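Halorhodopsin (Halobacterium salinarum, PDB 2JAF) pumps chloride ions across the membrane of the archaeon, driven by light absorbed by its bound retinal. Local coordinates at residues L78-G83 and W106-T111; L131-T136 and V180-A185; W214-G217 and A222-Q225. The protein carries 2 engineered substitutions. One frame throughout, in Å; residues are numbered along the deposited sequence.

Contact 1 (L78-G83 and W106-T111). With PLM (palmitic acid), chain E; PLM (palmitic acid), chain D.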
loop_
_atom_site.group_PDB
_atom_site.type_symbol
_atom_site.label_atom_id
_atom_site.label_comp_id
_atom_site.label_asym_id
_atom_site.label_seq_id
_atom_site.Cartn_x
_atom_site.Cartn_y
_atom_site.Cartn_z
ATOM N N LEU A 78 17.760 -6.023 7.862
ATOM C CA LEU A 78 17.688 -5.868 9.316
ATOM C C LEU A 78 16.517 -6.711 9.828
ATOM O O LEU A 78 16.594 -7.326 10.890
ATOM C CB LEU A 78 17.454 -4.403 9.695
ATOM C CG LEU A 78 18.545 -3.403 9.316
ATOM C CD1 LEU A 78 18.091 -1.993 9.692
ATOM C CD2 LEU A 78 19.847 -3.767 10.028
ATOM N N GLY A 79 15.428 -6.723 9.068
ATOM C CA GLY A 79 14.270 -7.508 9.461
ATOM C C GLY A 79 14.661 -8.971 9.534
ATOM O O GLY A 79 14.299 -9.682 10.478
ATOM N N LEU A 80 15.422 -9.421 8.538
ATOM C CA LEU A 80 15.873 -10.807 8.499
ATOM C C LEU A 80 16.879 -11.115 9.607
ATOM O O LEU A 80 16.724 -12.080 10.351
ATOM C CB LEU A 80 16.506 -11.116 7.137
ATOM C CG LEU A 80 15.594 -10.947 5.917
ATOM C CD1 LEU A 80 16.375 -11.263 4.639
ATOM C CD2 LEU A 80 14.385 -11.863 6.047
ATOM N N LEU A 81 17.919 -10.294 9.707
ATOM C CA LEU A 81 18.946 -10.496 10.722
ATOM C C LEU A 81 18.361 -10.568 12.126
ATOM O O LEU A 81 18.728 -11.440 12.922
ATOM C CB LEU A 81 19.981 -9.364 10.651
ATOM C CG LEU A 81 21.109 -9.544 9.629
ATOM C CD1 LEU A 81 21.964 -8.286 9.562
ATOM C CD2 LEU A 81 21.955 -10.746 10.025
ATOM N N SER A 82 17.443 -9.653 12.423
ATOM C CA SER A 82 16.816 -9.593 13.739
ATOM C C SER A 82 15.849 -10.743 14.004
ATOM O O SER A 82 15.476 -10.991 15.152
ATOM C CB SER A 82 16.056 -8.281 13.892
ATOM O OG SER A 82 14.851 -8.319 13.151
ATOM N N GLY A 83 15.433 -11.435 12.947
ATOM C CA GLY A 83 14.493 -12.530 13.114
ATOM C C GLY A 83 13.048 -12.057 13.064
ATOM O O GLY A 83 12.123 -12.865 13.063
ATOM N N TRP A 106 10.547 -14.804 4.802
ATOM C CA TRP A 106 9.402 -14.112 4.226
ATOM C C TRP A 106 9.515 -12.594 4.206
ATOM O O TRP A 106 8.775 -11.921 3.486
ATOM C CB TRP A 106 8.100 -14.539 4.919
ATOM C CG TRP A 106 8.004 -14.241 6.382
ATOM C CD1 TRP A 106 8.259 -15.103 7.415
ATOM C CD2 TRP A 106 7.557 -13.020 6.980
ATOM N NE1 TRP A 106 7.991 -14.494 8.613
ATOM C CE2 TRP A 106 7.560 -13.214 8.378
ATOM C CE3 TRP A 106 7.154 -11.779 6.469
ATOM C CZ2 TRP A 106 7.173 -12.214 9.275
ATOM C CZ3 TRP A 106 6.771 -10.784 7.361
ATOM C CH2 TRP A 106 6.784 -11.010 8.749
ATOM N N GLY A 107 10.442 -12.054 4.992
ATOM C CA GLY A 107 10.631 -10.618 4.993
ATOM C C GLY A 107 11.153 -10.159 3.639
ATOM O O GLY A 107 10.969 -9.006 3.252
ATOM N N ARG A 108 11.814 -11.048 2.905
ATOM C CA ARG A 108 12.307 -10.650 1.588
ATOM C C ARG A 108 11.112 -10.343 0.696
ATOM O O ARG A 108 11.037 -9.285 0.069
ATOM C CB ARG A 108 13.130 -11.766 0.939
ATOM C CG ARG A 108 14.520 -11.992 1.506
ATOM C CD ARG A 108 15.254 -13.047 0.668
ATOM N NE ARG A 108 16.573 -13.398 1.181
ATOM C CZ ARG A 108 17.693 -12.715 0.943
ATOM N NH1 ARG A 108 17.671 -11.616 0.190
ATOM N NH2 ARG A 108 18.838 -13.147 1.441
ATOM N N TYR A 109 10.166 -11.277 0.658
ATOM C CA TYR A 109 8.985 -11.142 -0.180
ATOM C C TYR A 109 8.181 -9.906 0.193
ATOM O O TYR A 109 7.697 -9.177 -0.679
ATOM C CB TYR A 109 8.139 -12.426 -0.077
ATOM C CG TYR A 109 8.989 -13.688 -0.040
ATOM C CD1 TYR A 109 10.152 -13.795 -0.811
ATOM C CD2 TYR A 109 8.653 -14.762 0.786
ATOM C CE1 TYR A 109 10.959 -14.933 -0.754
ATOM C CE2 TYR A 109 9.455 -15.903 0.850
ATOM C CZ TYR A 109 10.607 -15.982 0.078
ATOM O OH TYR A 109 11.408 -17.101 0.144
ATOM N N LEU A 110 8.066 -9.643 1.491
ATOM C CA LEU A 110 7.325 -8.482 1.964
ATOM C C LEU A 110 7.959 -7.143 1.571
ATOM O O LEU A 110 7.280 -6.241 1.076
ATOM C CB LEU A 110 7.193 -8.527 3.489
ATOM C CG LEU A 110 6.449 -7.327 4.083
ATOM C CD1 LEU A 110 4.979 -7.391 3.666
ATOM C CD2 LEU A 110 6.578 -7.326 5.602
ATOM N N THR A 111 9.263 -7.001 1.796
ATOM C CA THR A 111 9.919 -5.743 1.466
ATOM C C THR A 111 10.024 -5.503 -0.039
ATOM O O THR A 111 10.101 -4.356 -0.480
ATOM C CB THR A 111 11.318 -5.652 2.105
ATOM O OG1 THR A 111 12.194 -6.605 1.496
ATOM C CG2 THR A 111 11.228 -5.936 3.599
HETATM C C1 PLM E . 4.553 -16.064 10.018
HETATM O O1 PLM E . 5.400 -15.960 10.926
HETATM O O2 PLM E . 3.728 -17.003 9.976
HETATM C C2 PLM E . 4.548 -14.997 8.935
HETATM C C3 PLM E . 3.385 -14.009 8.889
HETATM C C4 PLM E . 3.656 -13.036 7.745
HETATM C C5 PLM E . 2.609 -11.958 7.529
HETATM C C6 PLM E . 2.804 -10.752 8.426
HETATM C C7 PLM E . 3.084 -9.475 7.655
HETATM C C8 PLM E . 3.261 -8.294 8.586
HETATM C C9 PLM E . 3.517 -7.026 7.787
HETATM C CA PLM E . 3.699 -5.811 8.677
HETATM C CB PLM E . 3.745 -4.435 8.027
HETATM C CC PLM E . 2.502 -4.013 7.262
HETATM C CD PLM E . 2.672 -2.607 6.720
HETATM C CE PLM E . 1.426 -2.175 5.947
HETATM C CF PLM E . 1.881 -1.422 4.704
HETATM C CG PLM E . 0.696 -0.967 3.867
HETATM C C1 PLM D . 10.967 -4.483 6.971
HETATM O O1 PLM D . 11.195 -4.692 8.174
HETATM O O2 PLM D . 11.876 -4.180 6.165
HETATM C C2 PLM D . 9.530 -4.616 6.500
HETATM C C3 PLM D . 8.987 -3.458 5.669
HETATM C C4 PLM D . 7.555 -3.795 5.281
HETATM C C5 PLM D . 6.969 -2.671 4.454
HETATM C C6 PLM D . 6.429 -3.140 3.125
HETATM C C7 PLM D . 5.635 -1.971 2.581
HETATM C C8 PLM D . 5.016 -2.276 1.237
HETATM C C9 PLM D . 4.267 -1.049 0.747
HETATM C CA PLM D . 3.599 -1.314 -0.588
HETATM C CB PLM D . 3.142 -0.132 -1.432
HETATM C CC PLM D . 4.207 0.836 -1.918
HETATM C CD PLM D . 3.539 1.891 -2.780
HETATM C CE PLM D . 4.565 2.891 -3.315
HETATM C CF PLM D . 3.815 4.041 -3.974
HETATM C CG PLM D . 4.790 5.063 -4.535
#
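Leu-80 reaches across from helix 58-82 and overlaps the side chain of Arg-108 on helix 106-127. The two are neighbouring transmembrane helices of the seven-helix retinal-protein fold. Leu-80 CD1 lies 3.7 Å from Arg-108 CG and also sits over one face of the guanidinium, offset toward its rim. The two side chains cross at about a right angle. The other branch, CD2, points at the backbone of Gly-107, 4.1 Å from its N. A CB at Gly-107 would come to 3.3 Å from Leu-80 CD2, so the absence of a side chain lets the leucine settle on the helix. The CA atoms of Leu-80 and Gly-107 are 6.3 Å apart.

Arg-108 is extended from CG to NE, so the chain and then the guanidinium pass beneath Leu-80 CD1. Its polar end is hydrogen-bonded at all three nitrogens: NE to Gln-105, NH1 to Tyr-77, and NH2 to Ser-231 and Ser-235. These bonds probably fix the rotation of the guanidinium.

Two palmitic acids line helix 106-127. One spans Leu-110 and Thr-111, and its C4 is 3.7 Å from Leu-110 CD2. The other lies along the indole of Trp-106. The ring is set for this by CG standing between the backbone N and the carbonyl carbon (chi1 62°). The lipid's C2 sits over one ring face, 3.5 Å from Trp-106 NE1.

Contact 2 (L131-T136 and V180-A185)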
loop_
_atom_site.group_PDB
_atom_site.type_symbol
_atom_site.label_atom_id
_atom_site.label_comp_id
_atom_site.label_asym_id
_atom_site.label_seq_id
_atom_site.Cartn_x
_atom_site.Cartn_y
_atom_site.Cartn_z
ATOM N N LEU A 131 1.654 8.635 -16.293
ATOM C CA LEU A 131 1.361 8.369 -14.891
ATOM C C LEU A 131 0.433 7.163 -14.769
ATOM O O LEU A 131 0.552 6.369 -13.836
ATOM C CB LEU A 131 0.697 9.587 -14.238
ATOM C CG LEU A 131 1.434 10.930 -14.255
ATOM C CD1 LEU A 131 2.854 10.734 -13.739
ATOM C CD2 LEU A 131 1.449 11.507 -15.669
ATOM N N GLY A 132 -0.489 7.037 -15.719
ATOM C CA GLY A 132 -1.429 5.930 -15.705
ATOM C C GLY A 132 -0.737 4.595 -15.885
ATOM O O GLY A 132 -1.088 3.606 -15.235
ATOM N N SER A 133 0.246 4.562 -16.779
ATOM C CA SER A 133 1.002 3.345 -17.037
ATOM C C SER A 133 1.804 2.990 -15.786
ATOM O O SER A 133 1.830 1.839 -15.355
ATOM C CB SER A 133 1.944 3.554 -18.225
ATOM O OG SER A 133 2.647 2.365 -18.541
ATOM N N LEU A 134 2.451 3.991 -15.199
ATOM C CA LEU A 134 3.245 3.772 -13.997
ATOM C C LEU A 134 2.373 3.156 -12.911
ATOM O O LEU A 134 2.778 2.217 -12.227
ATOM C CB LEU A 134 3.835 5.095 -13.507
ATOM C CG LEU A 134 4.700 5.049 -12.245
ATOM C CD1 LEU A 134 5.940 4.202 -12.489
ATOM C CD2 LEU A 134 5.087 6.466 -11.854
ATOM N N PHE A 135 1.169 3.699 -12.768
ATOM C CA PHE A 135 0.201 3.230 -11.781
ATOM C C PHE A 135 -0.114 1.747 -11.953
ATOM O O PHE A 135 -0.062 0.964 -11.002
ATOM C CB PHE A 135 -1.106 4.024 -11.918
ATOM C CG PHE A 135 -1.307 5.070 -10.856
ATOM C CD1 PHE A 135 -1.321 4.721 -9.509
ATOM C CD2 PHE A 135 -1.526 6.401 -11.205
ATOM C CE1 PHE A 135 -1.555 5.682 -8.523
ATOM C CE2 PHE A 135 -1.760 7.370 -10.228
ATOM C CZ PHE A 135 -1.775 7.009 -8.885
ATOM N N THR A 136 -0.455 1.373 -13.177
ATOM C CA THR A 136 -0.812 -0.001 -13.491
ATOM C C THR A 136 0.332 -0.963 -13.223
ATOM O O THR A 136 0.126 -2.065 -12.708
ATOM C CB THR A 136 -1.225 -0.130 -14.964
ATOM O OG1 THR A 136 -2.241 0.837 -15.259
ATOM C CG2 THR A 136 -1.770 -1.517 -15.239
ATOM N N VAL A 180 8.568 -3.805 -22.503
ATOM C CA VAL A 180 8.730 -4.165 -23.906
ATOM C C VAL A 180 7.854 -3.345 -24.845
ATOM O O VAL A 180 8.015 -3.418 -26.066
ATOM C CB VAL A 180 8.410 -5.660 -24.141
ATOM C CG1 VAL A 180 9.202 -6.518 -23.168
ATOM C CG2 VAL A 180 6.925 -5.905 -23.982
ATOM N N THR A 181 6.928 -2.568 -24.290
ATOM C CA THR A 181 6.049 -1.775 -25.139
ATOM C C THR A 181 6.051 -0.263 -24.905
ATOM O O THR A 181 6.996 0.419 -25.302
ATOM C CB THR A 181 4.585 -2.306 -25.092
ATOM O OG1 THR A 181 4.103 -2.317 -23.742
ATOM C CG2 THR A 181 4.518 -3.716 -25.661
ATOM N N ASP A 182 5.010 0.263 -24.262
ATOM C CA ASP A 182 4.902 1.706 -24.058
ATOM C C ASP A 182 6.023 2.409 -23.291
ATOM O O ASP A 182 6.326 3.563 -23.582
ATOM C CB ASP A 182 3.544 2.052 -23.435
ATOM C CG ASP A 182 3.381 1.497 -22.045
ATOM O OD1 ASP A 182 3.625 0.289 -21.854
ATOM O OD2 ASP A 182 2.997 2.271 -21.145
ATOM N N TRP A 183 6.644 1.738 -22.326
ATOM C CA TRP A 183 7.734 2.368 -21.586
ATOM C C TRP A 183 8.937 2.593 -22.500
ATOM O O TRP A 183 9.696 3.546 -22.317
ATOM C CB TRP A 183 8.140 1.507 -20.382
ATOM C CG TRP A 183 7.228 1.673 -19.201
ATOM C CD1 TRP A 183 5.872 1.844 -19.229
ATOM C CD2 TRP A 183 7.598 1.640 -17.817
ATOM N NE1 TRP A 183 5.378 1.917 -17.951
ATOM C CE2 TRP A 183 6.413 1.794 -17.064
ATOM C CE3 TRP A 183 8.814 1.492 -17.140
ATOM C CZ2 TRP A 183 6.409 1.807 -15.666
ATOM C CZ3 TRP A 183 8.811 1.504 -15.750
ATOM C CH2 TRP A 183 7.616 1.661 -15.028
ATOM N N ALA A 184 9.102 1.718 -23.488
ATOM C CA ALA A 184 10.210 1.832 -24.434
ATOM C C ALA A 184 9.955 2.963 -25.423
ATOM O O ALA A 184 10.877 3.694 -25.796
ATOM C CB ALA A 184 10.398 0.521 -25.181
ATOM N N ALA A 185 8.702 3.103 -25.845
ATOM C CA ALA A 185 8.333 4.152 -26.786
ATOM C C ALA A 185 8.449 5.508 -26.103
ATOM O O ALA A 185 8.779 6.510 -26.738
ATOM C CB ALA A 185 6.912 3.931 -27.286
#
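Ser-133 puts its hydroxyl between two residues in the first turn of helix 182-190. OG stands anti to the backbone N (chi1 -177°), and this places it between Asp-182 and Trp-183. It works both ways. Ser-133 OG donates to Asp-182 OD2 at 2.6 Å, and OD2 receives it on its syn lone pair, the side of its other oxygen. Ser-133 OG accepts from Trp-183 NE1 at 2.8 Å. The indole meets the serine edge-on: OG lies only 2° out of the ring plane, although the N-H bends to 141° at the hydrogen. The hydroxyl is thus held from two directions, and its proton is committed to the aspartate.

At the six-membered ring of the indole the contact becomes apolar. Leu-134 CD1 packs 4.0 Å from Trp-183 CH2, the leucine and indole crossing obliquely. Leu-123 and Phe-196 also touch the tryptophan, so helices 106-127 and 193-216 share in enclosing it. A phenylalanine in place of Trp-183 would probably leave Ser-133 OG without its N-H donor, and the hydroxyl would be less firmly placed for Asp-182.

Phe-135 points away from this contact and meets Phe-135 of both neighbouring subunits edge-to-face. Helix 131-153 therefore has one side on helix 182-190 and another on the trimer interface. A buried serine that bridges an aspartate and an indole N-H here joins the first turn of helix 131-153 to that of helix 182-190, within the seven-helix bundle of the bacteriorhodopsin-like family.

Contact 3 (W214-G217 and A222-Q225)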
loop_
_atom_site.group_PDB
_atom_site.type_symbol
_atom_site.label_atom_id
_atom_site.label_comp_id
_atom_site.label_asym_id
_atom_site.label_seq_id
_atom_site.Cartn_x
_atom_site.Cartn_y
_atom_site.Cartn_z
ATOM N N TRP A 214 13.511 -19.339 -6.101
ATOM C CA TRP A 214 12.381 -19.811 -5.293
ATOM C C TRP A 214 12.026 -21.251 -5.653
ATOM O O TRP A 214 11.854 -22.103 -4.773
ATOM C CB TRP A 214 11.147 -18.934 -5.513
ATOM C CG TRP A 214 10.096 -19.087 -4.430
ATOM C CD1 TRP A 214 9.986 -18.343 -3.295
ATOM C CD2 TRP A 214 9.034 -20.056 -4.378
ATOM N NE1 TRP A 214 8.922 -18.782 -2.537
ATOM C CE2 TRP A 214 8.323 -19.833 -3.179
ATOM C CE3 TRP A 214 8.618 -21.091 -5.227
ATOM C CZ2 TRP A 214 7.212 -20.609 -2.805
ATOM C CZ3 TRP A 214 7.508 -21.866 -4.853
ATOM C CH2 TRP A 214 6.824 -21.615 -3.655
ATOM N N ALA A 215 11.923 -21.514 -6.954
ATOM C CA ALA A 215 11.580 -22.841 -7.452
ATOM C C ALA A 215 12.643 -23.903 -7.188
ATOM O O ALA A 215 12.315 -25.046 -6.877
ATOM C CB ALA A 215 11.285 -22.773 -8.950
ATOM N N VAL A 216 13.913 -23.538 -7.332
ATOM C CA VAL A 216 14.997 -24.492 -7.114
ATOM C C VAL A 216 15.289 -24.702 -5.628
ATOM O O VAL A 216 15.660 -25.807 -5.209
ATOM C CB VAL A 216 16.283 -24.027 -7.842
ATOM C CG1 VAL A 216 17.459 -24.933 -7.492
ATOM C CG2 VAL A 216 16.042 -24.035 -9.341
ATOM N N GLY A 217 15.096 -23.645 -4.843
ATOM C CA GLY A 217 15.349 -23.697 -3.411
ATOM C C GLY A 217 14.378 -24.480 -2.543
ATOM O O GLY A 217 13.406 -25.063 -3.019
ATOM N N ALA A 222 12.863 -27.709 -3.809
ATOM C CA ALA A 222 13.884 -28.150 -2.866
ATOM C C ALA A 222 14.968 -29.003 -3.539
ATOM O O ALA A 222 15.399 -30.026 -3.002
ATOM C CB ALA A 222 13.239 -28.919 -1.700
ATOM N N LEU A 223 15.396 -28.591 -4.731
ATOM C CA LEU A 223 16.469 -29.302 -5.423
ATOM C C LEU A 223 17.726 -28.951 -4.625
ATOM O O LEU A 223 18.679 -29.732 -4.541
ATOM C CB LEU A 223 16.592 -28.822 -6.873
ATOM C CG LEU A 223 15.311 -28.923 -7.709
ATOM C CD1 LEU A 223 15.634 -28.626 -9.171
ATOM C CD2 LEU A 223 14.704 -30.305 -7.579
ATOM N N VAL A 224 17.709 -27.752 -4.046
ATOM C CA VAL A 224 18.779 -27.271 -3.178
ATOM C C VAL A 224 18.072 -27.131 -1.831
ATOM O O VAL A 224 17.179 -26.301 -1.680
ATOM C CB VAL A 224 19.311 -25.882 -3.605
ATOM C CG1 VAL A 224 20.098 -25.262 -2.465
ATOM C CG2 VAL A 224 20.218 -26.016 -4.823
ATOM N N GLN A 225 18.456 -27.947 -0.859
ATOM C CA GLN A 225 17.809 -27.908 0.446
ATOM C C GLN A 225 18.481 -27.022 1.487
ATOM O O GLN A 225 18.011 -26.938 2.620
ATOM C CB GLN A 225 17.670 -29.332 0.983
ATOM C CG GLN A 225 16.593 -30.122 0.256
ATOM C CD GLN A 225 16.490 -31.554 0.722
ATOM O OE1 GLN A 225 16.883 -31.885 1.839
ATOM N NE2 GLN A 225 15.941 -32.416 -0.130
#
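Helix 193-216 ends at Val-216, and the chain turns back on itself so that 222-225 runs close to the helix end. Gly-217 is the first residue to leave helical angles. The CA atoms of Gly-217 and Ala-222 are 4.7 Å apart. Three backbone bonds close the turn. Val-216 O accepts two of them. The one from Val-224 N, at 3.1 Å, is nearly straight (159°). The one from Leu-223 N, at 2.8 Å, is weak and clearly bent. Gly-217 O takes the third from Ala-222 N, 2.8 Å away. That donor stands well above the carbonyl plane. The carbonyls of Val-216, the last helical residue, and of Gly-217 just after it thus find donors in the returning loop.

Among the side chains, Val-216 CG1 does the touching. It lies anti to the backbone N (chi1 174°) and meets Leu-223 CB and Val-224 CG2, each at 4.0 Å. Val-216 and Leu-223 cross at about a right angle.

Trp-214, just before the turn, lines the retinal pocket and packs against Trp-162 and Tyr-165 of helix 158-180. Val-224 touches Ala-229 of helix 227-255, and Ala-222 rests on His-95 and Ala-96, in the loop between strands 87-90 and 101-104.

How the contacts relate
From the N terminus, contact 1 comes first. It closes the segment between helices 58-82 and 106-127, which holds the two-stranded antiparallel sheet 87-90 and 101-104. Contact 2 follows and brackets almost all of helices 131-153 and 158-180 before it ties in helix 182-190. Contact 3 closes the short loop that leads from helix 193-216 to helix 227-255. The three stand in series, so none nests in or crosses another. Contacts 1 and 3 touch where Tyr-109 OH lies 3.9 Å from Trp-214 CD1. Contact 2 lies across the chain's centre from both, its centre about 30 Å from that of contact 1.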